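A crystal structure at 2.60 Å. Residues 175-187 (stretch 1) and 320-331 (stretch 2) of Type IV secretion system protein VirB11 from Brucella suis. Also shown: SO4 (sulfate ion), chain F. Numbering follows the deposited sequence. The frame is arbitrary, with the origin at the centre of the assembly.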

ATOM      1  N   GLU C 175      19.059   6.230  34.576  1.00 37.54           N
ATOM      2  CA  GLU C 175      18.640   5.144  33.690  1.00 37.93           C
ATOM      3  C   GLU C 175      18.001   5.602  32.378  1.00 37.46           C
ATOM      4  O   GLU C 175      17.115   4.941  31.850  1.00 37.57           O
ATOM      5  CB  GLU C 175      17.728   4.161  34.440  1.00 38.25           C
ATOM      6  CG  GLU C 175      18.439   3.469  35.598  1.00 40.77           C
ATOM      7  CD  GLU C 175      17.501   2.688  36.494  1.00 44.08           C
ATOM      8  OE1 GLU C 175      16.262   2.851  36.365  1.00 45.29           O
ATOM      9  OE2 GLU C 175      18.008   1.909  37.329  1.00 45.31           O
ATOM     10  N   ARG C 176      18.463   6.733  31.856  1.00 37.06           N
ATOM     11  CA  ARG C 176      18.049   7.198  30.534  1.00 36.65           C
ATOM     12  C   ARG C 176      18.606   6.278  29.461  1.00 36.07           C
ATOM     13  O   ARG C 176      19.719   5.772  29.589  1.00 36.31           O
ATOM     14  CB  ARG C 176      18.558   8.622  30.255  1.00 36.75           C
ATOM     15  CG  ARG C 176      18.159   9.702  31.250  1.00 37.67           C
ATOM     16  CD  ARG C 176      16.656   9.881  31.372  1.00 39.12           C
ATOM     17  NE  ARG C 176      16.115   9.042  32.444  1.00 41.22           N
ATOM     18  CZ  ARG C 176      14.836   8.690  32.563  1.00 41.85           C
ATOM     19  NH1 ARG C 176      13.944   9.097  31.671  1.00 41.60           N
ATOM     20  NH2 ARG C 176      14.455   7.921  33.573  1.00 41.98           N
ATOM     21  N   VAL C 177      17.836   6.068  28.401  1.00 35.27           N
ATOM     22  CA  VAL C 177      18.315   5.315  27.250  1.00 34.32           C
ATOM     23  C   VAL C 177      19.233   6.224  26.447  1.00 33.80           C
ATOM     24  O   VAL C 177      18.828   7.305  26.010  1.00 33.65           O
ATOM     25  CB  VAL C 177      17.158   4.809  26.371  1.00 34.29           C
ATOM     26  CG1 VAL C 177      17.694   4.132  25.113  1.00 34.35           C
ATOM     27  CG2 VAL C 177      16.283   3.869  27.154  1.00 33.37           C
ATOM     28  N   ILE C 178      20.475   5.790  26.274  1.00 33.22           N
ATOM     29  CA  ILE C 178      21.509   6.614  25.654  1.00 32.44           C
ATOM     30  C   ILE C 178      22.068   5.947  24.409  1.00 32.17           C
ATOM     31  O   ILE C 178      22.497   4.790  24.446  1.00 31.98           O
ATOM     32  CB  ILE C 178      22.659   6.925  26.641  1.00 32.34           C
ATOM     33  CG1 ILE C 178      22.113   7.612  27.892  1.00 32.01           C
ATOM     34  CG2 ILE C 178      23.736   7.790  25.966  1.00 32.24           C
ATOM     35  CD1 ILE C 178      23.017   7.502  29.107  1.00 32.25           C
ATOM     36  N   VAL C 179      22.049   6.693  23.309  1.00 31.87           N
ATOM     37  CA  VAL C 179      22.671   6.272  22.057  1.00 31.80           C
ATOM     38  C   VAL C 179      23.936   7.098  21.805  1.00 31.79           C
ATOM     39  O   VAL C 179      23.877   8.316  21.689  1.00 31.71           O
ATOM     40  CB  VAL C 179      21.710   6.431  20.834  1.00 31.78           C
ATOM     41  CG1 VAL C 179      22.422   6.052  19.528  1.00 31.38           C
ATOM     42  CG2 VAL C 179      20.451   5.604  21.011  1.00 31.22           C
ATOM     43  N   VAL C 180      25.076   6.430  21.734  1.00 31.96           N
ATOM     44  CA  VAL C 180      26.331   7.096  21.402  1.00 32.31           C
ATOM     45  C   VAL C 180      26.503   7.120  19.880  1.00 32.65           C
ATOM     46  O   VAL C 180      26.596   6.076  19.242  1.00 32.60           O
ATOM     47  CB  VAL C 180      27.532   6.416  22.090  1.00 32.19           C
ATOM     48  CG1 VAL C 180      28.839   7.077  21.676  1.00 32.49           C
ATOM     49  CG2 VAL C 180      27.363   6.463  23.605  1.00 32.04           C
ATOM     50  N   ALA C 181      26.513   8.312  19.301  1.00 33.14           N
ATOM     51  CA  ALA C 181      26.591   8.444  17.856  1.00 33.88           C
ATOM     52  C   ALA C 181      27.914   9.030  17.401  1.00 34.47           C
ATOM     53  O   ALA C 181      28.613   9.695  18.162  1.00 34.56           O
ATOM     54  CB  ALA C 181      25.432   9.268  17.329  1.00 33.89           C
ATOM     55  N   GLY C 182      28.251   8.784  16.144  1.00 35.15           N
ATOM     56  CA  GLY C 182      29.476   9.318  15.564  1.00 36.12           C
ATOM     57  C   GLY C 182      29.838   8.597  14.290  1.00 36.78           C
ATOM     58  O   GLY C 182      29.278   7.548  13.992  1.00 36.71           O
ATOM     59  N   GLU C 183      30.771   9.143  13.518  1.00 37.58           N
ATOM     60  CA  GLU C 183      31.260   8.387  12.367  1.00 38.45           C
ATOM     61  C   GLU C 183      32.147   7.245  12.842  1.00 38.67           C
ATOM     62  O   GLU C 183      32.540   7.191  14.006  1.00 38.69           O
ATOM     63  CB  GLU C 183      31.969   9.261  11.330  1.00 38.40           C
ATOM     64  CG  GLU C 183      33.448   9.497  11.580  1.00 39.25           C
ATOM     65  CD  GLU C 183      34.093  10.380  10.512  1.00 39.91           C
ATOM     66  OE1 GLU C 183      33.450  10.645   9.474  1.00 39.91           O
ATOM     67  OE2 GLU C 183      35.249  10.810  10.717  1.00 40.27           O
ATOM     68  N   THR C 184      32.444   6.311  11.951  1.00 39.16           N
ATOM     69  CA  THR C 184      33.298   5.188  12.323  1.00 39.49           C
ATOM     70  C   THR C 184      34.696   5.663  12.694  1.00 39.56           C
ATOM     71  O   THR C 184      35.292   6.520  12.028  1.00 39.65           O
ATOM     72  CB  THR C 184      33.401   4.107  11.231  1.00 39.57           C
ATOM     73  OG1 THR C 184      32.113   3.872  10.667  1.00 40.68           O
ATOM     74  CG2 THR C 184      33.923   2.793  11.820  1.00 39.42           C
ATOM     75  N   GLY C 185      35.201   5.088  13.776  1.00 39.61           N
ATOM     76  CA  GLY C 185      36.508   5.422  14.300  1.00 39.61           C
ATOM     77  C   GLY C 185      36.522   6.719  15.071  1.00 39.60           C
ATOM     78  O   GLY C 185      37.578   7.327  15.227  1.00 39.95           O
ATOM     79  N   SER C 186      35.355   7.152  15.551  1.00 39.39           N
ATOM     80  CA  SER C 186      35.265   8.417  16.271  1.00 39.32           C
ATOM     81  C   SER C 186      35.398   8.212  17.778  1.00 39.26           C
ATOM     82  O   SER C 186      35.449   9.177  18.541  1.00 39.47           O
ATOM     83  CB  SER C 186      33.960   9.137  15.950  1.00 39.17           C
ATOM     84  OG  SER C 186      32.847   8.343  16.330  1.00 39.52           O
ATOM     85  N   GLY C 187      35.451   6.954  18.201  1.00 39.02           N
ATOM     86  CA  GLY C 187      35.621   6.618  19.610  1.00 38.77           C
ATOM     87  C   GLY C 187      34.323   6.361  20.361  1.00 38.80           C
ATOM     88  O   GLY C 187      34.266   6.531  21.581  1.00 38.96           O
ATOM     89  N   LEU C 320      10.000   8.118  21.883  1.00 34.02           N
ATOM     90  CA  LEU C 320       9.452   7.614  23.135  1.00 33.93           C
ATOM     91  C   LEU C 320      10.457   6.767  23.896  1.00 33.83           C
ATOM     92  O   LEU C 320      10.397   6.671  25.121  1.00 34.18           O
ATOM     93  CB  LEU C 320       8.191   6.805  22.860  1.00 34.07           C
ATOM     94  CG  LEU C 320       6.949   7.616  22.490  1.00 34.52           C
ATOM     95  CD1 LEU C 320       5.862   6.696  22.014  1.00 34.61           C
ATOM     96  CD2 LEU C 320       6.457   8.460  23.659  1.00 34.76           C
ATOM     97  N   VAL C 321      11.387   6.180  23.159  1.00 33.60           N
ATOM     98  CA  VAL C 321      12.293   5.170  23.676  1.00 33.46           C
ATOM     99  C   VAL C 321      13.703   5.722  23.910  1.00 33.42           C
ATOM    100  O   VAL C 321      14.366   5.345  24.872  1.00 33.68           O
ATOM    101  CB  VAL C 321      12.305   3.965  22.710  1.00 33.30           C
ATOM    102  CG1 VAL C 321      13.638   3.239  22.721  1.00 33.80           C
ATOM    103  CG2 VAL C 321      11.163   3.036  23.038  1.00 33.50           C
ATOM    104  N   VAL C 322      14.153   6.616  23.038  1.00 33.27           N
ATOM    105  CA  VAL C 322      15.525   7.132  23.098  1.00 33.27           C
ATOM    106  C   VAL C 322      15.556   8.476  23.799  1.00 33.23           C
ATOM    107  O   VAL C 322      15.000   9.450  23.300  1.00 33.34           O
ATOM    108  CB  VAL C 322      16.182   7.260  21.679  1.00 33.23           C
ATOM    109  CG1 VAL C 322      17.561   7.893  21.778  1.00 33.25           C
ATOM    110  CG2 VAL C 322      16.284   5.901  20.998  1.00 32.65           C
ATOM    111  N   ASP C 323      16.218   8.523  24.948  1.00 33.17           N
ATOM    112  CA  ASP C 323      16.239   9.721  25.778  1.00 33.15           C
ATOM    113  C   ASP C 323      17.351  10.677  25.368  1.00 33.31           C
ATOM    114  O   ASP C 323      17.121  11.880  25.225  1.00 33.32           O
ATOM    115  CB  ASP C 323      16.379   9.355  27.253  1.00 33.15           C
ATOM    116  CG  ASP C 323      15.173   8.616  27.782  1.00 33.50           C
ATOM    117  OD1 ASP C 323      14.049   9.131  27.604  1.00 33.29           O
ATOM    118  OD2 ASP C 323      15.353   7.523  28.371  1.00 33.50           O
ATOM    119  N   VAL C 324      18.556  10.143  25.187  1.00 33.18           N
ATOM    120  CA  VAL C 324      19.722  10.963  24.907  1.00 32.99           C
ATOM    121  C   VAL C 324      20.487  10.415  23.707  1.00 33.28           C
ATOM    122  O   VAL C 324      20.648   9.209  23.562  1.00 33.36           O
ATOM    123  CB  VAL C 324      20.664  11.054  26.142  1.00 33.01           C
ATOM    124  CG1 VAL C 324      21.889  11.905  25.840  1.00 32.43           C
ATOM    125  CG2 VAL C 324      19.926  11.606  27.355  1.00 32.28           C
ATOM    126  N   VAL C 325      20.937  11.312  22.836  1.00 33.49           N
ATOM    127  CA  VAL C 325      21.874  10.962  21.774  1.00 33.77           C
ATOM    128  C   VAL C 325      23.124  11.825  21.933  1.00 34.31           C
ATOM    129  O   VAL C 325      23.046  13.055  21.873  1.00 34.31           O
ATOM    130  CB  VAL C 325      21.284  11.174  20.341  1.00 33.86           C
ATOM    131  CG1 VAL C 325      22.317  10.820  19.264  1.00 33.20           C
ATOM    132  CG2 VAL C 325      20.015  10.366  20.135  1.00 33.62           C
ATOM    133  N   VAL C 326      24.267  11.180  22.148  1.00 34.79           N
ATOM    134  CA  VAL C 326      25.545  11.882  22.243  1.00 35.44           C
ATOM    135  C   VAL C 326      26.325  11.668  20.960  1.00 35.97           C
ATOM    136  O   VAL C 326      26.633  10.534  20.609  1.00 35.87           O
ATOM    137  CB  VAL C 326      26.418  11.361  23.399  1.00 35.59           C
ATOM    138  CG1 VAL C 326      27.495  12.388  23.749  1.00 35.29           C
ATOM    139  CG2 VAL C 326      25.574  11.011  24.616  1.00 35.61           C
ATOM    140  N   HIS C 327      26.642  12.749  20.258  1.00 36.87           N
ATOM    141  CA  HIS C 327      27.388  12.636  19.010  1.00 37.94           C
ATOM    142  C   HIS C 327      28.854  12.969  19.197  1.00 38.70           C
ATOM    143  O   HIS C 327      29.190  14.022  19.716  1.00 38.78           O
ATOM    144  CB  HIS C 327      26.785  13.503  17.909  1.00 38.00           C
ATOM    145  CG  HIS C 327      27.551  13.460  16.620  1.00 38.60           C
ATOM    146  ND1 HIS C 327      27.598  12.340  15.822  1.00 39.29           N
ATOM    147  CD2 HIS C 327      28.312  14.393  15.999  1.00 39.21           C
ATOM    148  CE1 HIS C 327      28.351  12.588  14.762  1.00 39.24           C
ATOM    149  NE2 HIS C 327      28.796  13.827  14.845  1.00 39.12           N
ATOM    150  N   VAL C 328      29.718  12.059  18.770  1.00 39.95           N
ATOM    151  CA  VAL C 328      31.164  12.273  18.829  1.00 41.23           C
ATOM    152  C   VAL C 328      31.726  12.611  17.454  1.00 42.28           C
ATOM    153  O   VAL C 328      31.366  11.989  16.455  1.00 42.46           O
ATOM    154  CB  VAL C 328      31.927  11.042  19.361  1.00 41.12           C
ATOM    155  CG1 VAL C 328      33.371  11.418  19.659  1.00 41.49           C
ATOM    156  CG2 VAL C 328      31.276  10.487  20.604  1.00 40.80           C
ATOM    157  N   HIS C 329      32.622  13.602  17.418  1.00 43.81           N
ATOM    158  CA  HIS C 329      33.334  13.943  16.191  1.00 45.35           C
ATOM    159  C   HIS C 329      34.838  13.914  16.371  1.00 46.24           C
ATOM    160  O   HIS C 329      35.358  14.341  17.401  1.00 46.31           O
ATOM    161  CB  HIS C 329      32.945  15.297  15.623  1.00 45.45           C
ATOM    162  CG  HIS C 329      33.799  15.717  14.464  1.00 46.82           C
ATOM    163  ND1 HIS C 329      34.582  16.853  14.482  1.00 48.00           N
ATOM    164  CD2 HIS C 329      34.027  15.126  13.267  1.00 47.61           C
ATOM    165  CE1 HIS C 329      35.228  16.962  13.332  1.00 48.40           C
ATOM    166  NE2 HIS C 329      34.913  15.923  12.581  1.00 48.38           N
ATOM    167  N   ASN C 330      35.539  13.407  15.362  1.00 47.42           N
ATOM    168  CA  ASN C 330      37.001  13.473  15.362  1.00 48.57           C
ATOM    169  C   ASN C 330      37.423  14.839  14.874  1.00 49.15           C
ATOM    170  O   ASN C 330      37.337  15.117  13.723  1.00 49.09           O
ATOM    171  CB  ASN C 330      37.623  12.414  14.436  1.00 48.70           C
ATOM    172  CG  ASN C 330      38.254  11.248  15.194  1.00 49.45           C
ATOM    173  OD1 ASN C 330      37.932  10.986  16.353  1.00 50.70           O
ATOM    174  ND2 ASN C 330      39.159  10.537  14.528  1.00 50.05           N
ATOM    175  N   GLY C 331      37.894  15.740  15.721  1.00 49.97           N
ATOM    176  CA  GLY C 331      38.347  17.017  15.153  1.00 51.21           C
ATOM    177  C   GLY C 331      39.713  16.868  14.530  1.00 52.00           C
ATOM    178  O   GLY C 331      40.686  17.288  15.161  1.00 52.10           O
TER
HETATM  179  S   SO4 F3001      33.926   3.357  16.969  1.00 54.43           S
HETATM  180  O1  SO4 F3001      34.882   3.260  18.065  1.00 53.80           O
HETATM  181  O2  SO4 F3001      33.430   4.726  16.899  1.00 54.29           O
HETATM  182  O3  SO4 F3001      34.562   3.013  15.699  1.00 54.55           O
HETATM  183  O4  SO4 F3001      32.818   2.432  17.186  1.00 54.42           O

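What holds the two backbones at so regular a spacing? Strands 178-182 and 324-331 run parallel, and the donor alternates between the stretches, beginning at Val177, just before the strand: Val324 N gives to Val177 O (3.0 Å), Val179 N to Val324 O (2.9 Å), Val326 N to Val179 O (2.9 Å), Ala181 N to Val326 O (2.6 Å) and Val328 N to Ala181 O (2.7 Å). Each residue of stretch 1 that bonds here is followed by one that does not, so Val177, Val179 and Ala181 carry the ladder.

How do the side chains fit on the two faces? On one, Ile178 lies beside Val324 and reaches along the sheet, its CG2 meeting Val326 CG2 at 3.9 Å; farther on, Val180 CG1 approaches Val328 CG2 at 4.3 Å. On the other, Val179 leans back so that its CG2 touches Val322 CG1 at 3.8 Å. Ala181 CB lies 4.0 Å from both Val325 CG1 and His327 ND1, and the ring comes closer still to Gly182, His327 CE1 being 3.5 Å from Gly182 CA.

What closes the end near Val177? The Asp323 side chain points toward stretch 1, and its OD2 accepts a hydrogen bond from Val177 N (2.9 Å, nearly straight). Arg176 NH1 lies 3.9 Å from the same Asp323 OD2, a long salt bridge in which charge acts without a directed N-H. Val177 itself presses inward, its CB 3.2 Å from Val321 O.

Why is the far end so closely fitted around glycine? A CB on Gly182 would strike Val328 O and Ser186 OG. Ser186 OG folds back within its own turn and donates to Glu183 O (2.6 Å), while Ser186 O lies 3.3 Å from Val328 CG1. Gly185 N donates to sulfate O3 at 2.9 Å.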